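Local atomic coordinates of acetyl-CoA hydrolase/transferase family protein (Porphyromonas gingivalis, PDB entry 2NVV), a protein that probably hydrolyses acetyl-CoA or transfers its coenzyme A to another carboxylate, and carries bound zinc. Residues D316-A319 against N320-F323. Residues are numbered along the deposited sequence; the frame is centred on the assembly and turned at random.
Sequences DIYA and NLDF
Asn320 turns its side-chain amide back onto the last turn of helix 311-318, and ND2 donates to the carbonyl O of Asp316 at 2.7 Å. The bond is somewhat bent, 145° at the hydrogen, and the nitrogen lies slightly off the carbonyl plane. Asn320 carries CG anti to its own carbonyl carbon (chi1 -63°), which swings the amide back beside the preceding residues. The carboxylate of Asp316 comes up to the same nitrogen, with OD1 2.8 Å from ND2 and the two flat groups 70° apart. The backbone N of the same Asn320 donates to the next carbonyl, Ile317 O, at 2.8 Å, approaching from above its plane. Leu321 supplies the apolar part: its CD1 packs at the edge of the Tyr318 ring, 4.1 Å from CD2, and touches CG2 of Ile317 loosely.

Further out, a salt bridge from OD2 to Lys295 anchors the Asp316 carboxylate, while Tyr318 rests on Thr140, Pro164 and Ile167. This is a surface junction between two consecutive helices, away from the zinc and predicted CoA sites. Asn320 holds the N-cap position of the second helix, but its side chain makes no capping bond there and bonds back to Asp316 O. The nearby carboxylate, itself paired with Lys295, would probably favour having the amide's N-H groups, rather than its carbonyl oxygen, on this side.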
loop_
_atom_site.group_PDB
_atom_site.type_symbol
_atom_site.label_atom_id
_atom_site.label_comp_id
_atom_site.label_asym_id
_atom_site.label_seq_id
_atom_site.Cartn_x
_atom_site.Cartn_y
_atom_site.Cartn_z
ATOM N N ASP A 316 0.602 -36.626 -9.835
ATOM C CA ASP A 316 1.882 -36.688 -10.521
ATOM C C ASP A 316 3.001 -36.198 -9.595
ATOM O O ASP A 316 4.112 -36.745 -9.579
ATOM C CB ASP A 316 1.841 -35.844 -11.796
ATOM C CG ASP A 316 3.171 -35.837 -12.540
ATOM O OD1 ASP A 316 3.786 -36.912 -12.692
ATOM O OD2 ASP A 316 3.594 -34.752 -12.983
ATOM N N ILE A 317 2.704 -35.159 -8.820
ATOM C CA ILE A 317 3.672 -34.612 -7.886
ATOM C C ILE A 317 3.989 -35.642 -6.805
ATOM O O ILE A 317 5.147 -35.964 -6.560
ATOM C CB ILE A 317 3.131 -33.320 -7.231
ATOM C CG1 ILE A 317 3.026 -32.213 -8.285
ATOM C CG2 ILE A 317 4.040 -32.881 -6.080
ATOM C CD1 ILE A 317 2.391 -30.933 -7.791
ATOM N N TYR A 318 2.952 -36.166 -6.166
ATOM C CA TYR A 318 3.133 -37.160 -5.112
ATOM C C TYR A 318 3.815 -38.443 -5.581
ATOM O O TYR A 318 4.379 -39.180 -4.765
ATOM C CB TYR A 318 1.786 -37.510 -4.489
ATOM C CG TYR A 318 1.176 -36.396 -3.689
ATOM C CD1 TYR A 318 -0.146 -36.470 -3.257
ATOM C CD2 TYR A 318 1.921 -35.272 -3.344
ATOM C CE1 TYR A 318 -0.712 -35.451 -2.494
ATOM C CE2 TYR A 318 1.364 -34.248 -2.588
ATOM C CZ TYR A 318 0.052 -34.343 -2.164
ATOM O OH TYR A 318 -0.481 -33.336 -1.399
ATOM N N ALA A 319 3.755 -38.711 -6.884
ATOM C CA ALA A 319 4.381 -39.905 -7.453
ATOM C C ALA A 319 5.804 -39.584 -7.876
ATOM O O ALA A 319 6.567 -40.480 -8.233
ATOM C CB ALA A 319 3.583 -40.405 -8.656
ATOM N N ASN A 320 6.151 -38.300 -7.813
ATOM C CA ASN A 320 7.472 -37.820 -8.198
ATOM C C ASN A 320 8.029 -36.779 -7.234
ATOM O O ASN A 320 8.459 -35.698 -7.644
ATOM C CB ASN A 320 7.415 -37.229 -9.603
ATOM C CG ASN A 320 7.047 -38.259 -10.636
ATOM O OD1 ASN A 320 7.832 -39.160 -10.926
ATOM N ND2 ASN A 320 5.843 -38.149 -11.186
ATOM N N LEU A 321 8.011 -37.103 -5.949
ATOM C CA LEU A 321 8.548 -36.197 -4.946
ATOM C C LEU A 321 10.040 -36.049 -5.246
ATOM O O LEU A 321 10.691 -35.096 -4.824
ATOM C CB LEU A 321 8.309 -36.765 -3.549
ATOM C CG LEU A 321 7.099 -36.193 -2.799
ATOM C CD1 LEU A 321 5.932 -36.025 -3.720
ATOM C CD2 LEU A 321 6.738 -37.122 -1.641
ATOM N N ASP A 322 10.563 -37.005 -6.009
ATOM C CA ASP A 322 11.969 -37.011 -6.428
ATOM C C ASP A 322 12.338 -35.762 -7.229
ATOM O O ASP A 322 13.472 -35.275 -7.184
ATOM C CB ASP A 322 12.258 -38.244 -7.292
ATOM C CG ASP A 322 11.058 -38.675 -8.129
ATOM O OD1 ASP A 322 10.042 -39.084 -7.512
ATOM O OD2 ASP A 322 11.119 -38.625 -9.383
ATOM N N PHE A 323 11.353 -35.254 -7.958
ATOM C CA PHE A 323 11.529 -34.092 -8.796
ATOM C C PHE A 323 10.956 -32.806 -8.194
ATOM O O PHE A 323 11.611 -31.766 -8.224
ATOM C CB PHE A 323 10.871 -34.376 -10.152
ATOM C CG PHE A 323 10.920 -33.226 -11.111
ATOM C CD1 PHE A 323 12.086 -32.946 -11.824
ATOM C CD2 PHE A 323 9.806 -32.415 -11.300
ATOM C CE1 PHE A 323 12.133 -31.871 -12.713
ATOM C CE2 PHE A 323 9.843 -31.335 -12.186
ATOM C CZ PHE A 323 11.002 -31.062 -12.893
#